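Long-range contacts in cellulase (Bacillus sp. BG-CS10, PDB 5E09), which probably hydrolyses internal beta-1,4-glucosidic bonds of cellulose as a halophilic family 5 glycoside hydrolase carrying a family 46 carbohydrate-binding module: residues 13-17 / 96-100; 226-232 / 273-277; 400-405 / 428-432; 434-440 / 520-524. The contacts are given in a common frame with arbitrary orientation. Residues are numbered along the deposited sequence.

Contact 1: 13-17 / 96-100; sequences YVADM and LYVML
Helix 9-15 runs into this segment, and the chain leaves it in a turn at D16 and M17 (M17 N to V14 O, 3.0 Å), so that Y13, D16 and M17 reach Y97 on strand 97-100; the closest CA pair is M17 and Y97, 6.4 Å apart. Y13, chi1 t, presents one ring face to the edge of Y97 in a T-shaped pair: centroids 5.0 Å apart, planes at 77°, and CE2 of Y13 3.7 Å from CE2 of Y97. The Y13 hydroxyl goes on to the carbonyl of H140. V14 points away from the strand, its carbonyl taking a bond from T306 OG1. D16 aims toward the strand with chi1 t and accepts a very short hydrogen bond, 2.4 Å from Y97 OH to D16 OD2, while OD1 makes a salt bridge with K56. M17, a selenomethionine (chi1 m, chi2 t, chi3 p), lies over one face of the Y97 ring: its CG is 4.1 Å from the ring centroid, a CH-pi contact. Its CE ends 4.1 Å from CE of selenomethionine M99. Y97 itself is m (chi2 84°), on extended backbone. With K56, H140 and T306 all placed just before or at the start of barrel strands, this is an N-terminal helix closing the bottom of a TIM barrel.

Contact 2: 226-232 / 273-277; sequences YGFWPFS and GLLGF
Two loops meet here, one following strand 219-225 and one following strand 267-272, with Y226 and L274 nearest at 4.7 Å between CA atoms. The first turns through G227 (phi/psi 90/151), a conformation suited to a residue without CB, then enters helix 229-232 with F228 at the N-cap position. Residues 275-277 coil with helical angles but lack the regular bonds. The firm link is G276 N to S232 O, 2.7 Å; a CB on G276 would sit 2.4 Å from S232 O, so only a bare glycine can come this close. A weak bond, 3.5 Å from L275 N to Y226 O, supplements it, and Y226 CA approaches G273 O at 3.3 Å as a CA-H...O contact. S232 (chi1 p) spends its hydroxyl inside its own helix, OG to W229 O at 2.8 Å. L274 CD2 packs 4.0 Å from F231 CE2, and L275 CD2 3.9 Å from W229 CD1. W229 also touches W476 of the carbohydrate-binding module. The Y226 hydroxyl bonds E271, whose place at the end of the seventh barrel strand is consistent with the family's nucleophile position. Backbone bonds thus set the loops, while a tyrosine hydroxyl holds that carboxylate.

Contact 3: 400-405 / 428-432; sequences LTALMT and QLQNV
Helix 397-403 ends in this segment, and the chain then opens at M404 (phi/psi -115/168) and T405, running past strand 425-432; M404 and N431 are the nearest pair, CA atoms 7.5 Å apart. The apolar contacts centre on L429, chi1 t and chi2 p, which points at the helix and is met by three side chains: L400 CD2 lies 3.9 Å from L429 CD1, L403 CB 3.9 Å from L429 CD2, and M404 CG 3.5 Å from L429 CD2. Selenomethionine M404, m then t then p, reaches onward until its CE is 3.4 Å from N431 CB, so it bridges L429 and N431, two residues on the same side of the strand. On the polar side, T405 O comes within 3.3 Å of N431 ND2, an amide that is bonded to D352 and E408 O. T405 N bonds N412. In this immunoglobulin-like X2 module, the helix lies against the five-stranded mixed sheet, where strands 347-351 and 410-419 flank 425-432 and M404 touches V350 and N412.

Contact 4: 434-440 / 520-524; sequences EPTLENT and EMVEY
Set two extended segments side by side, running the same way (15° between their end-to-end directions) but too far apart for backbone pairing: CA atoms are 7.0 Å apart at E434 and E520, 7.4 Å at P435 and V522, and 7.7 Å at L437 and Y524. Side chains fill the space between them like interlocking teeth. P435 pushes its ring between E520 and V522, with P435 CD 4.0 Å from E520 CG and P435 CG 3.8 Å from V522 CG2. V522, chi1 t, then lodges between P435 and L437. Next comes L437 (m, t), its CD1 dropping into the hollow between V522 CG1 at 3.9 Å and Y524 CD1 at 3.8 Å. Y524, chi1 t, lays its ring along the far end, where its OH donates a 2.6 Å hydrogen bond to E438 O and nestles 3.4 Å from T440 CG2. At the other end the fit is edged by two acids, E434 OE2 lying 4.2 Å from E520 OE1; E520 OE2 is balanced by a salt bridge to R351 of the X2 module. F514 and F516 of strand 509-516 line the same apolar layer, against L437, P435 and V522. The strands face each other across the apolar interior where the sheet folds over on itself, with 532-536 between them in strand order, consistent with the beta-sandwich fold of a CBM46.

The four contacts come in series along the chain and follow its three modules. Contacts 1 and 2 belong to the same eight-stranded barrel, their centres about 25 Å apart: contact 1 at the N-terminal ends of the strands, contact 2 beyond the C-terminal ends of strands 219-225 and 267-272. Contact 3 lies in the X2 module, between helix 397-403 and strand 425-432, and contact 4 in the CBM46, between strands 436-443 and 521-529; their centres are about 23 Å apart, and strand 425-432 leads directly into strand 436-443. Contacts 1 and 4, about 51 Å between centres, lie on opposite sides of the chain's centre. Through W229 and W476, contact 2 faces the CBM46, consistent with the module contributing to the substrate cleft.

Contact 1: 13-17 / 96-100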
loop_
_atom_site.group_PDB
_atom_site.type_symbol
_atom_site.label_atom_id
_atom_site.label_comp_id
_atom_site.label_asym_id
_atom_site.label_seq_id
_atom_site.Cartn_x
_atom_site.Cartn_y
_atom_site.Cartn_z
ATOM N N TYR A 13 -1.308 24.645 -7.343
ATOM C CA TYR A 13 -1.386 23.603 -8.350
ATOM C C TYR A 13 -1.351 22.229 -7.681
ATOM O O TYR A 13 -2.251 21.413 -7.884
ATOM C CB TYR A 13 -0.232 23.765 -9.344
ATOM C CG TYR A 13 -0.181 22.768 -10.485
ATOM C CD1 TYR A 13 0.446 21.535 -10.326
ATOM C CD2 TYR A 13 -0.717 23.071 -11.730
ATOM C CE1 TYR A 13 0.518 20.628 -11.361
ATOM C CE2 TYR A 13 -0.652 22.164 -12.777
ATOM C CZ TYR A 13 -0.030 20.939 -12.584
ATOM O OH TYR A 13 0.059 20.015 -13.608
ATOM N N VAL A 14 -0.332 21.990 -6.856
ATOM C CA VAL A 14 -0.170 20.688 -6.210
ATOM C C VAL A 14 -1.263 20.417 -5.171
ATOM O O VAL A 14 -1.751 19.290 -5.063
ATOM C CB VAL A 14 1.225 20.555 -5.551
ATOM C CG1 VAL A 14 1.273 19.367 -4.587
ATOM C CG2 VAL A 14 2.297 20.414 -6.623
ATOM N N ALA A 15 -1.655 21.444 -4.419
ATOM C CA ALA A 15 -2.737 21.289 -3.450
ATOM C C ALA A 15 -4.040 20.906 -4.152
ATOM O O ALA A 15 -4.844 20.148 -3.611
ATOM C CB ALA A 15 -2.923 22.561 -2.638
ATOM N N ASP A 16 -4.215 21.360 -5.372
ATOM C CA ASP A 16 -5.388 21.081 -6.151
ATOM C C ASP A 16 -5.454 19.654 -6.679
ATOM O O ASP A 16 -6.427 19.265 -7.264
ATOM C CB ASP A 16 -5.522 22.091 -7.264
ATOM C CG ASP A 16 -6.918 22.211 -7.765
ATOM O OD1 ASP A 16 -7.843 22.107 -6.960
ATOM O OD2 ASP A 16 -7.106 22.422 -8.966
HETATM N N MSE A 17 -4.398 18.892 -6.514
HETATM C CA MSE A 17 -4.387 17.528 -6.952
HETATM C C MSE A 17 -4.880 16.564 -5.907
HETATM O O MSE A 17 -5.112 15.448 -6.286
HETATM C CB MSE A 17 -2.974 17.113 -7.312
HETATM C CG MSE A 17 -2.337 17.788 -8.498
HETATM SE SE MSE A 17 -0.418 17.362 -8.558
HETATM C CE MSE A 17 -0.551 15.588 -9.328
ATOM N N LEU A 96 -9.320 16.045 -14.489
ATOM C CA LEU A 96 -8.285 15.505 -13.616
ATOM C C LEU A 96 -6.920 16.095 -13.952
ATOM O O LEU A 96 -6.662 16.457 -15.098
ATOM C CB LEU A 96 -8.221 13.979 -13.728
ATOM C CG LEU A 96 -9.446 13.170 -13.305
ATOM C CD1 LEU A 96 -9.274 11.706 -13.706
ATOM C CD2 LEU A 96 -9.654 13.301 -11.813
ATOM N N TYR A 97 -6.054 16.202 -12.949
ATOM C CA TYR A 97 -4.634 16.404 -13.211
ATOM C C TYR A 97 -4.045 15.044 -13.557
ATOM O O TYR A 97 -4.495 14.027 -13.026
ATOM C CB TYR A 97 -3.912 16.997 -12.006
ATOM C CG TYR A 97 -4.304 18.410 -11.639
ATOM C CD1 TYR A 97 -5.414 18.662 -10.834
ATOM C CD2 TYR A 97 -3.537 19.493 -12.054
ATOM C CE1 TYR A 97 -5.761 19.954 -10.472
ATOM C CE2 TYR A 97 -3.876 20.789 -11.700
ATOM C CZ TYR A 97 -4.990 21.014 -10.910
ATOM O OH TYR A 97 -5.326 22.302 -10.559
ATOM N N VAL A 98 -3.056 15.022 -14.448
ATOM C CA VAL A 98 -2.418 13.775 -14.868
ATOM C C VAL A 98 -0.897 13.844 -14.703
ATOM O O VAL A 98 -0.283 14.855 -15.029
ATOM C CB VAL A 98 -2.751 13.444 -16.337
ATOM C CG1 VAL A 98 -2.088 12.134 -16.765
ATOM C CG2 VAL A 98 -4.254 13.374 -16.526
HETATM N N MSE A 99 -0.301 12.775 -14.175
HETATM C CA MSE A 99 1.154 12.653 -14.103
HETATM C C MSE A 99 1.601 11.494 -14.987
HETATM O O MSE A 99 1.098 10.375 -14.851
HETATM C CB MSE A 99 1.635 12.438 -12.657
HETATM C CG MSE A 99 3.155 12.258 -12.543
HETATM SE SE MSE A 99 3.858 11.950 -10.738
HETATM C CE MSE A 99 2.781 13.284 -9.786
ATOM N N LEU A 100 2.534 11.767 -15.898
ATOM C CA LEU A 100 3.041 10.749 -16.825
ATOM C C LEU A 100 4.547 10.522 -16.640
ATOM O O LEU A 100 5.299 11.483 -16.449
ATOM C CB LEU A 100 2.749 11.160 -18.267
ATOM C CG LEU A 100 3.244 10.224 -19.367
ATOM C CD1 LEU A 100 2.456 8.933 -19.348
ATOM C CD2 LEU A 100 3.169 10.888 -20.736
#

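Contact 2: 226-232 / 273-277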
loop_
_atom_site.group_PDB
_atom_site.type_symbol
_atom_site.label_atom_id
_atom_site.label_comp_id
_atom_site.label_asym_id
_atom_site.label_seq_id
_atom_site.Cartn_x
_atom_site.Cartn_y
_atom_site.Cartn_z
ATOM N N TYR A 226 5.545 3.201 1.836
ATOM C CA TYR A 226 4.779 1.963 1.919
ATOM C C TYR A 226 4.737 1.414 3.332
ATOM O O TYR A 226 4.417 0.248 3.544
ATOM C CB TYR A 226 5.356 0.920 0.964
ATOM C CG TYR A 226 4.933 1.156 -0.462
ATOM C CD1 TYR A 226 3.729 0.646 -0.937
ATOM C CD2 TYR A 226 5.721 1.906 -1.329
ATOM C CE1 TYR A 226 3.321 0.867 -2.241
ATOM C CE2 TYR A 226 5.321 2.135 -2.635
ATOM C CZ TYR A 226 4.120 1.612 -3.086
ATOM O OH TYR A 226 3.715 1.826 -4.385
ATOM N N GLY A 227 5.070 2.267 4.293
ATOM C CA GLY A 227 4.937 1.935 5.694
ATOM C C GLY A 227 6.176 1.300 6.283
ATOM O O GLY A 227 6.952 0.646 5.581
ATOM N N PHE A 228 6.353 1.518 7.583
ATOM C CA PHE A 228 7.375 0.851 8.367
ATOM C C PHE A 228 7.401 -0.637 8.019
ATOM O O PHE A 228 6.427 -1.357 8.245
ATOM C CB PHE A 228 7.110 1.072 9.855
ATOM C CG PHE A 228 8.156 0.493 10.751
ATOM C CD1 PHE A 228 9.485 0.860 10.614
ATOM C CD2 PHE A 228 7.811 -0.407 11.750
ATOM C CE1 PHE A 228 10.459 0.331 11.447
ATOM C CE2 PHE A 228 8.779 -0.943 12.589
ATOM C CZ PHE A 228 10.105 -0.574 12.436
ATOM N N TRP A 229 8.527 -1.074 7.461
ATOM C CA TRP A 229 8.631 -2.371 6.790
ATOM C C TRP A 229 8.049 -3.596 7.524
ATOM O O TRP A 229 7.261 -4.335 6.937
ATOM C CB TRP A 229 10.102 -2.643 6.439
ATOM C CG TRP A 229 10.282 -3.969 5.782
ATOM C CD1 TRP A 229 9.942 -4.303 4.502
ATOM C CD2 TRP A 229 10.818 -5.153 6.377
ATOM N NE1 TRP A 229 10.235 -5.623 4.264
ATOM C CE2 TRP A 229 10.777 -6.171 5.404
ATOM C CE3 TRP A 229 11.331 -5.457 7.644
ATOM C CZ2 TRP A 229 11.232 -7.464 5.646
ATOM C CZ3 TRP A 229 11.783 -6.743 7.888
ATOM C CH2 TRP A 229 11.730 -7.731 6.893
ATOM N N PRO A 230 8.429 -3.830 8.794
ATOM C CA PRO A 230 7.948 -5.078 9.406
ATOM C C PRO A 230 6.421 -5.159 9.537
ATOM O O PRO A 230 5.838 -6.238 9.411
ATOM C CB PRO A 230 8.600 -5.064 10.796
ATOM C CG PRO A 230 9.679 -4.048 10.726
ATOM C CD PRO A 230 9.239 -3.037 9.736
ATOM N N PHE A 231 5.782 -4.025 9.799
ATOM C CA PHE A 231 4.328 -3.984 9.852
ATOM C C PHE A 231 3.727 -4.137 8.459
ATOM O O PHE A 231 2.728 -4.835 8.279
ATOM C CB PHE A 231 3.838 -2.680 10.489
ATOM C CG PHE A 231 2.364 -2.443 10.317
ATOM C CD1 PHE A 231 1.435 -3.177 11.044
ATOM C CD2 PHE A 231 1.904 -1.495 9.417
ATOM C CE1 PHE A 231 0.079 -2.963 10.875
ATOM C CE2 PHE A 231 0.550 -1.274 9.249
ATOM C CZ PHE A 231 -0.361 -2.010 9.975
ATOM N N SER A 232 4.344 -3.493 7.472
ATOM C CA SER A 232 3.767 -3.448 6.140
ATOM C C SER A 232 3.732 -4.820 5.468
ATOM O O SER A 232 2.889 -5.058 4.611
ATOM C CB SER A 232 4.527 -2.453 5.259
ATOM O OG SER A 232 5.845 -2.900 5.014
ATOM N N GLY A 273 0.776 2.945 0.050
ATOM C CA GLY A 273 0.027 1.724 0.258
ATOM C C GLY A 273 0.743 0.965 1.356
ATOM O O GLY A 273 1.480 1.552 2.145
ATOM N N LEU A 274 0.526 -0.339 1.419
ATOM C CA LEU A 274 1.318 -1.184 2.298
ATOM C C LEU A 274 1.989 -2.250 1.442
ATOM O O LEU A 274 1.352 -2.840 0.575
ATOM C CB LEU A 274 0.450 -1.810 3.394
ATOM C CG LEU A 274 -0.026 -0.859 4.494
ATOM C CD1 LEU A 274 -1.104 -1.518 5.336
ATOM C CD2 LEU A 274 1.147 -0.427 5.371
ATOM N N LEU A 275 3.279 -2.468 1.676
ATOM C CA LEU A 275 4.078 -3.384 0.869
ATOM C C LEU A 275 3.440 -4.767 0.766
ATOM O O LEU A 275 3.377 -5.356 -0.319
ATOM C CB LEU A 275 5.482 -3.505 1.456
ATOM C CG LEU A 275 6.613 -3.715 0.456
ATOM C CD1 LEU A 275 6.716 -2.501 -0.446
ATOM C CD2 LEU A 275 7.925 -3.973 1.177
ATOM N N GLY A 276 2.949 -5.267 1.900
ATOM C CA GLY A 276 2.309 -6.570 1.957
ATOM C C GLY A 276 1.180 -6.774 0.961
ATOM O O GLY A 276 0.873 -7.913 0.598
ATOM N N PHE A 277 0.567 -5.679 0.510
ATOM C CA PHE A 277 -0.507 -5.757 -0.479
ATOM C C PHE A 277 -0.052 -6.430 -1.776
ATOM O O PHE A 277 -0.879 -6.936 -2.535
ATOM C CB PHE A 277 -1.063 -4.365 -0.797
ATOM C CG PHE A 277 -1.924 -3.785 0.294
ATOM C CD1 PHE A 277 -2.233 -4.523 1.428
ATOM C CD2 PHE A 277 -2.430 -2.500 0.179
ATOM C CE1 PHE A 277 -3.025 -3.988 2.428
ATOM C CE2 PHE A 277 -3.224 -1.959 1.180
ATOM C CZ PHE A 277 -3.522 -2.706 2.306
#

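Contact 3: 400-405 / 428-432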
loop_
_atom_site.group_PDB
_atom_site.type_symbol
_atom_site.label_atom_id
_atom_site.label_comp_id
_atom_site.label_asym_id
_atom_site.label_seq_id
_atom_site.Cartn_x
_atom_site.Cartn_y
_atom_site.Cartn_z
ATOM N N LEU A 400 -25.304 -8.497 23.455
ATOM C CA LEU A 400 -24.452 -9.518 22.864
ATOM C C LEU A 400 -25.219 -10.831 22.741
ATOM O O LEU A 400 -25.199 -11.468 21.691
ATOM C CB LEU A 400 -23.180 -9.706 23.694
ATOM C CG LEU A 400 -22.279 -8.467 23.743
ATOM C CD1 LEU A 400 -21.176 -8.619 24.777
ATOM C CD2 LEU A 400 -21.690 -8.185 22.374
ATOM N N THR A 401 -25.922 -11.214 23.803
ATOM C CA THR A 401 -26.733 -12.426 23.775
ATOM C C THR A 401 -27.748 -12.386 22.634
ATOM O O THR A 401 -27.844 -13.325 21.843
ATOM C CB THR A 401 -27.475 -12.639 25.107
ATOM O OG1 THR A 401 -26.520 -12.879 26.143
ATOM C CG2 THR A 401 -28.422 -13.836 25.020
ATOM N N ALA A 402 -28.489 -11.290 22.546
ATOM C CA ALA A 402 -29.526 -11.142 21.533
ATOM C C ALA A 402 -28.950 -11.210 20.118
ATOM O O ALA A 402 -29.565 -11.786 19.217
ATOM C CB ALA A 402 -30.282 -9.826 21.739
ATOM N N LEU A 403 -27.763 -10.635 19.932
ATOM C CA LEU A 403 -27.150 -10.545 18.606
ATOM C C LEU A 403 -26.487 -11.839 18.147
ATOM O O LEU A 403 -26.123 -11.985 16.981
ATOM C CB LEU A 403 -26.114 -9.422 18.583
ATOM C CG LEU A 403 -26.675 -8.007 18.631
ATOM C CD1 LEU A 403 -25.583 -7.018 19.002
ATOM C CD2 LEU A 403 -27.289 -7.650 17.296
HETATM N N MSE A 404 -26.324 -12.783 19.056
HETATM C CA MSE A 404 -25.537 -13.952 18.723
HETATM C C MSE A 404 -26.341 -15.238 18.707
HETATM O O MSE A 404 -27.488 -15.280 19.146
HETATM C CB MSE A 404 -24.365 -14.061 19.692
HETATM C CG MSE A 404 -23.475 -12.839 19.611
HETATM SE SE MSE A 404 -21.990 -12.875 20.840
HETATM C CE MSE A 404 -20.977 -14.252 19.934
ATOM N N THR A 405 -25.717 -16.282 18.176
ATOM C CA THR A 405 -26.348 -17.574 18.010
ATOM C C THR A 405 -25.428 -18.647 18.567
ATOM O O THR A 405 -24.329 -18.848 18.049
ATOM C CB THR A 405 -26.640 -17.875 16.527
ATOM O OG1 THR A 405 -27.285 -16.749 15.925
ATOM C CG2 THR A 405 -27.514 -19.108 16.390
ATOM N N GLN A 428 -16.755 -6.297 14.165
ATOM C CA GLN A 428 -17.210 -7.637 13.830
ATOM C C GLN A 428 -17.393 -8.424 15.127
ATOM O O GLN A 428 -16.442 -8.608 15.886
ATOM C CB GLN A 428 -16.207 -8.343 12.905
ATOM C CG GLN A 428 -15.688 -7.476 11.757
ATOM C CD GLN A 428 -16.724 -7.238 10.670
ATOM O OE1 GLN A 428 -17.353 -8.176 10.177
ATOM N NE2 GLN A 428 -16.898 -5.980 10.283
ATOM N N LEU A 429 -18.615 -8.869 15.392
ATOM C CA LEU A 429 -18.899 -9.649 16.594
ATOM C C LEU A 429 -18.623 -11.128 16.323
ATOM O O LEU A 429 -19.445 -11.828 15.727
ATOM C CB LEU A 429 -20.344 -9.429 17.047
ATOM C CG LEU A 429 -20.859 -10.166 18.285
ATOM C CD1 LEU A 429 -19.911 -10.004 19.464
ATOM C CD2 LEU A 429 -22.246 -9.657 18.647
ATOM N N GLN A 430 -17.452 -11.591 16.756
ATOM C CA GLN A 430 -17.004 -12.951 16.473
ATOM C C GLN A 430 -17.354 -13.938 17.588
ATOM O O GLN A 430 -16.879 -13.797 18.715
ATOM C CB GLN A 430 -15.484 -12.977 16.248
ATOM C CG GLN A 430 -14.968 -12.070 15.137
ATOM C CD GLN A 430 -15.511 -12.447 13.769
ATOM O OE1 GLN A 430 -16.250 -11.680 13.154
ATOM N NE2 GLN A 430 -15.147 -13.628 13.289
ATOM N N ASN A 431 -18.174 -14.939 17.270
ATOM C CA ASN A 431 -18.368 -16.077 18.163
ATOM C C ASN A 431 -17.255 -17.088 17.922
ATOM O O ASN A 431 -17.209 -17.718 16.872
ATOM C CB ASN A 431 -19.740 -16.731 17.942
ATOM C CG ASN A 431 -20.182 -17.600 19.119
ATOM O OD1 ASN A 431 -19.617 -17.521 20.215
ATOM N ND2 ASN A 431 -21.200 -18.429 18.897
ATOM N N VAL A 432 -16.349 -17.241 18.877
ATOM C CA VAL A 432 -15.228 -18.139 18.655
ATOM C C VAL A 432 -15.209 -19.326 19.598
ATOM O O VAL A 432 -15.822 -19.320 20.669
ATOM C CB VAL A 432 -13.876 -17.401 18.785
ATOM C CG1 VAL A 432 -13.797 -16.262 17.783
ATOM C CG2 VAL A 432 -13.682 -16.891 20.201
#

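Contact 4: 434-440 / 520-524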
loop_
_atom_site.group_PDB
_atom_site.type_symbol
_atom_site.label_atom_id
_atom_site.label_comp_id
_atom_site.label_asym_id
_atom_site.label_seq_id
_atom_site.Cartn_x
_atom_site.Cartn_y
_atom_site.Cartn_z
ATOM N N GLU A 434 -11.897 -22.251 20.755
ATOM C CA GLU A 434 -10.460 -22.438 20.647
ATOM C C GLU A 434 -10.113 -23.166 19.350
ATOM O O GLU A 434 -10.584 -24.286 19.125
ATOM C CB GLU A 434 -9.935 -23.216 21.842
ATOM C CG GLU A 434 -8.461 -23.551 21.766
ATOM C CD GLU A 434 -8.089 -24.722 22.660
ATOM O OE1 GLU A 434 -8.737 -25.789 22.560
ATOM O OE2 GLU A 434 -7.153 -24.571 23.475
ATOM N N PRO A 435 -9.285 -22.533 18.496
ATOM C CA PRO A 435 -8.908 -23.135 17.208
ATOM C C PRO A 435 -8.132 -24.448 17.381
ATOM O O PRO A 435 -7.418 -24.630 18.366
ATOM C CB PRO A 435 -8.038 -22.053 16.545
ATOM C CG PRO A 435 -7.558 -21.194 17.654
ATOM C CD PRO A 435 -8.634 -21.227 18.713
ATOM N N THR A 436 -8.276 -25.346 16.413
ATOM C CA THR A 436 -7.748 -26.703 16.507
ATOM C C THR A 436 -7.034 -27.121 15.221
ATOM O O THR A 436 -7.518 -26.860 14.118
ATOM C CB THR A 436 -8.889 -27.711 16.818
ATOM O OG1 THR A 436 -9.486 -27.377 18.074
ATOM C CG2 THR A 436 -8.378 -29.144 16.878
ATOM N N LEU A 437 -5.881 -27.770 15.369
ATOM C CA LEU A 437 -5.148 -28.297 14.227
ATOM C C LEU A 437 -5.086 -29.818 14.273
ATOM O O LEU A 437 -5.292 -30.422 15.323
ATOM C CB LEU A 437 -3.740 -27.715 14.187
ATOM C CG LEU A 437 -3.685 -26.193 14.211
ATOM C CD1 LEU A 437 -2.253 -25.725 14.385
ATOM C CD2 LEU A 437 -4.302 -25.626 12.943
ATOM N N GLU A 438 -4.791 -30.432 13.131
ATOM C CA GLU A 438 -4.734 -31.885 13.031
ATOM C C GLU A 438 -3.383 -32.402 12.543
ATOM O O GLU A 438 -2.614 -31.678 11.910
ATOM C CB GLU A 438 -5.833 -32.384 12.094
ATOM C CG GLU A 438 -7.236 -32.071 12.578
ATOM C CD GLU A 438 -8.303 -32.596 11.642
ATOM O OE1 GLU A 438 -7.944 -33.268 10.652
ATOM O OE2 GLU A 438 -9.498 -32.336 11.893
ATOM N N ASN A 439 -3.103 -33.667 12.841
ATOM C CA ASN A 439 -1.939 -34.345 12.279
ATOM C C ASN A 439 -2.026 -34.403 10.763
ATOM O O ASN A 439 -3.122 -34.457 10.193
ATOM C CB ASN A 439 -1.812 -35.764 12.834
ATOM C CG ASN A 439 -1.692 -35.788 14.337
ATOM O OD1 ASN A 439 -1.224 -34.831 14.945
ATOM N ND2 ASN A 439 -2.116 -36.887 14.949
ATOM N N THR A 440 -0.875 -34.391 10.104
ATOM C CA THR A 440 -0.877 -34.512 8.655
ATOM C C THR A 440 0.470 -35.022 8.175
ATOM O O THR A 440 1.442 -35.031 8.921
ATOM C CB THR A 440 -1.208 -33.166 7.965
ATOM O OG1 THR A 440 -1.340 -33.362 6.550
ATOM C CG2 THR A 440 -0.118 -32.150 8.226
ATOM N N GLU A 520 -5.658 -16.364 21.414
ATOM C CA GLU A 520 -5.293 -17.778 21.477
ATOM C C GLU A 520 -3.966 -18.057 20.788
ATOM O O GLU A 520 -3.606 -17.408 19.807
ATOM C CB GLU A 520 -6.383 -18.655 20.851
ATOM C CG GLU A 520 -7.616 -18.827 21.715
ATOM C CD GLU A 520 -7.335 -19.609 22.984
ATOM O OE1 GLU A 520 -6.463 -20.506 22.962
ATOM O OE2 GLU A 520 -7.990 -19.323 24.008
HETATM N N MSE A 521 -3.235 -19.023 21.317
HETATM C CA MSE A 521 -2.018 -19.482 20.674
HETATM C C MSE A 521 -2.069 -20.990 20.557
HETATM O O MSE A 521 -2.379 -21.676 21.524
HETATM C CB MSE A 521 -0.783 -19.046 21.457
HETATM C CG MSE A 521 -0.689 -17.551 21.667
HETATM SE SE MSE A 521 1.010 -17.073 22.464
HETATM C CE MSE A 521 0.586 -15.252 23.022
ATOM N N VAL A 522 -1.776 -21.512 19.373
ATOM C CA VAL A 522 -1.823 -22.956 19.182
ATOM C C VAL A 522 -0.451 -23.488 18.765
ATOM O O VAL A 522 0.180 -22.960 17.845
ATOM C CB VAL A 522 -2.888 -23.349 18.142
ATOM C CG1 VAL A 522 -3.025 -24.862 18.065
ATOM C CG2 VAL A 522 -4.217 -22.714 18.500
ATOM N N GLU A 523 0.010 -24.520 19.464
ATOM C CA GLU A 523 1.311 -25.110 19.200
ATOM C C GLU A 523 1.166 -26.249 18.209
ATOM O O GLU A 523 0.145 -26.937 18.191
ATOM C CB GLU A 523 1.952 -25.611 20.494
ATOM C CG GLU A 523 2.197 -24.521 21.534
ATOM C CD GLU A 523 3.420 -23.675 21.223
ATOM O OE1 GLU A 523 4.336 -24.177 20.534
ATOM O OE2 GLU A 523 3.474 -22.508 21.672
ATOM N N TYR A 524 2.190 -26.436 17.380
ATOM C CA TYR A 524 2.185 -27.487 16.370
ATOM C C TYR A 524 3.619 -27.907 16.067
ATOM O O TYR A 524 4.524 -27.087 16.125
ATOM C CB TYR A 524 1.490 -26.997 15.101
ATOM C CG TYR A 524 1.064 -28.090 14.147
ATOM C CD1 TYR A 524 -0.107 -28.810 14.359
ATOM C CD2 TYR A 524 1.823 -28.391 13.023
ATOM C CE1 TYR A 524 -0.504 -29.799 13.484
ATOM C CE2 TYR A 524 1.433 -29.379 12.141
ATOM C CZ TYR A 524 0.272 -30.081 12.375
ATOM O OH TYR A 524 -0.118 -31.061 11.495
#